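Local atomic coordinates of penicillin-binding protein PbpB (Mycobacterium tuberculosis, PDB entry 6KGU), a protein that builds cross-linked peptidoglycan of the cell wall from lipid intermediates and binds penicillin. Residues R406-I411 with P426-I431. Residues are numbered along the deposited sequence; the frame is centred on the assembly and turned at random.
Sequences RVPPRI and PRPDDI
R406 N donates to I431 O at 2.7 Å, and I431 N returns a bond to R406 O at 2.9 Å, in the plane of that carbonyl. The two bonds close one antiparallel hydrogen-bonded pair joining the ends of strands 405-406 and 431-432. On one side of it the two side chains lie alongside each other, pointing the same way. R406 CG is anti to the backbone N (chi1 -171°), the chain bends at chi3 (65°), and I431 CD1 lies over one face of the guanidinium, 3.2 Å from R406 NH2; R406 NE donates to K347 O. The P428 ring slides past P408 and R410, each pointing opposite to it, its CG 3.4 Å from P408 O and its CB 3.5 Å from R410 NH2, over one face of the R410 guanidinium. P428 CD sits over the centre of the R427 guanidinium, 3.5 Å above the plane. R427 NH1 donates to a water that in turn donates to P408 O, while R427 NH2 lies 3.3 Å from V407 CG1 and bonds to T230 O. R410 NH1 is held by P409 O and T354 O. R410 NE and R427 NH1 stay 6.0 Å apart, and the carbonyl oxygens would be expected to offset these like charges at this surface of the transpeptidase domain.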
loop_
_atom_site.group_PDB
_atom_site.type_symbol
_atom_site.label_atom_id
_atom_site.label_comp_id
_atom_site.label_asym_id
_atom_site.label_seq_id
_atom_site.Cartn_x
_atom_site.Cartn_y
_atom_site.Cartn_z
ATOM N N ARG A 406 -2.577 11.679 -8.925
ATOM C CA ARG A 406 -2.173 10.294 -8.747
ATOM C C ARG A 406 -1.137 9.930 -9.794
ATOM O O ARG A 406 -1.325 10.200 -10.985
ATOM C CB ARG A 406 -3.380 9.373 -8.859
ATOM C CG ARG A 406 -3.092 7.918 -8.470
ATOM C CD ARG A 406 -4.389 7.167 -8.261
ATOM N NE ARG A 406 -5.191 7.019 -9.475
ATOM C CZ ARG A 406 -4.969 6.114 -10.429
ATOM N NH1 ARG A 406 -3.951 5.268 -10.337
ATOM N NH2 ARG A 406 -5.776 6.048 -11.479
ATOM N N VAL A 407 -0.036 9.336 -9.349
ATOM C CA VAL A 407 0.997 8.847 -10.253
ATOM C C VAL A 407 1.085 7.337 -10.043
ATOM O O VAL A 407 1.546 6.882 -8.984
ATOM C CB VAL A 407 2.348 9.545 -10.008
ATOM C CG1 VAL A 407 3.412 9.051 -11.013
ATOM C CG2 VAL A 407 2.199 11.078 -10.104
ATOM N N PRO A 408 0.651 6.531 -11.009
ATOM C CA PRO A 408 0.668 5.073 -10.841
ATOM C C PRO A 408 2.044 4.588 -10.414
ATOM O O PRO A 408 3.066 5.004 -10.977
ATOM C CB PRO A 408 0.296 4.560 -12.237
ATOM C CG PRO A 408 -0.555 5.677 -12.813
ATOM C CD PRO A 408 0.139 6.931 -12.329
ATOM N N PRO A 409 2.113 3.747 -9.387
ATOM C CA PRO A 409 3.415 3.337 -8.855
ATOM C C PRO A 409 4.188 2.492 -9.848
ATOM O O PRO A 409 3.613 1.748 -10.642
ATOM C CB PRO A 409 3.050 2.526 -7.601
ATOM C CG PRO A 409 1.651 2.097 -7.825
ATOM C CD PRO A 409 0.992 3.166 -8.633
ATOM N N ARG A 410 5.515 2.601 -9.776
ATOM C CA ARG A 410 6.418 1.846 -10.629
ATOM C C ARG A 410 7.566 1.342 -9.774
ATOM O O ARG A 410 8.008 2.028 -8.844
ATOM C CB ARG A 410 6.983 2.723 -11.786
ATOM C CG ARG A 410 5.942 3.215 -12.793
ATOM C CD ARG A 410 5.446 2.046 -13.612
ATOM N NE ARG A 410 4.499 2.409 -14.665
ATOM C CZ ARG A 410 3.177 2.358 -14.553
ATOM N NH1 ARG A 410 2.608 1.972 -13.408
ATOM N NH2 ARG A 410 2.407 2.683 -15.597
ATOM N N ILE A 411 8.065 0.156 -10.108
ATOM C CA ILE A 411 9.174 -0.430 -9.373
ATOM C C ILE A 411 10.422 -0.594 -10.229
ATOM O O ILE A 411 11.511 -0.809 -9.667
ATOM C CB ILE A 411 8.777 -1.778 -8.731
ATOM C CG1 ILE A 411 9.783 -2.159 -7.617
ATOM C CG2 ILE A 411 8.716 -2.873 -9.781
ATOM C CD1 ILE A 411 9.198 -3.056 -6.535
ATOM N N PRO A 426 10.101 4.881 -18.819
ATOM C CA PRO A 426 9.160 5.983 -19.068
ATOM C C PRO A 426 8.231 6.185 -17.881
ATOM O O PRO A 426 7.712 5.228 -17.303
ATOM C CB PRO A 426 8.399 5.531 -20.322
ATOM C CG PRO A 426 8.623 4.062 -20.419
ATOM C CD PRO A 426 9.962 3.792 -19.801
ATOM N N ARG A 427 8.053 7.437 -17.499
ATOM C CA ARG A 427 7.176 7.778 -16.389
ATOM C C ARG A 427 5.717 7.653 -16.818
ATOM O O ARG A 427 5.370 8.016 -17.940
ATOM C CB ARG A 427 7.461 9.194 -15.905
ATOM C CG ARG A 427 8.866 9.348 -15.342
ATOM C CD ARG A 427 9.025 8.462 -14.113
ATOM N NE ARG A 427 8.090 8.874 -13.078
ATOM C CZ ARG A 427 7.525 8.061 -12.190
ATOM N NH1 ARG A 427 7.776 6.743 -12.188
ATOM N NH2 ARG A 427 6.684 8.580 -11.310
ATOM N N PRO A 428 4.848 7.121 -15.962
ATOM C CA PRO A 428 3.431 7.043 -16.324
ATOM C C PRO A 428 2.805 8.428 -16.311
ATOM O O PRO A 428 3.310 9.363 -15.687
ATOM C CB PRO A 428 2.835 6.150 -15.233
ATOM C CG PRO A 428 3.699 6.426 -14.026
ATOM C CD PRO A 428 5.091 6.725 -14.561
ATOM N N ASP A 429 1.679 8.546 -17.006
ATOM C CA ASP A 429 0.981 9.822 -17.079
ATOM C C ASP A 429 0.259 10.146 -15.770
ATOM O O ASP A 429 -0.368 9.274 -15.159
ATOM C CB ASP A 429 -0.012 9.806 -18.237
ATOM C CG ASP A 429 0.658 10.098 -19.574
ATOM O OD1 ASP A 429 1.632 10.880 -19.594
ATOM O OD2 ASP A 429 0.221 9.539 -20.599
ATOM N N ASP A 430 0.371 11.418 -15.361
ATOM C CA ASP A 430 -0.393 12.005 -14.268
ATOM C C ASP A 430 -1.883 11.726 -14.410
ATOM O O ASP A 430 -2.426 11.662 -15.518
ATOM C CB ASP A 430 -0.207 13.528 -14.245
ATOM C CG ASP A 430 1.127 13.963 -13.679
ATOM O OD1 ASP A 430 1.912 13.116 -13.202
ATOM O OD2 ASP A 430 1.387 15.181 -13.699
ATOM N N ILE A 431 -2.555 11.606 -13.265
ATOM C CA ILE A 431 -4.009 11.507 -13.207
ATOM C C ILE A 431 -4.501 12.460 -12.123
ATOM O O ILE A 431 -4.319 12.193 -10.927
ATOM C CB ILE A 431 -4.493 10.077 -12.931
ATOM C CG1 ILE A 431 -3.882 9.111 -13.950
ATOM C CG2 ILE A 431 -6.020 10.035 -12.947
ATOM C CD1 ILE A 431 -3.951 7.681 -13.547
HETATM O O HOH W 1 5.490 5.818 -10.213
#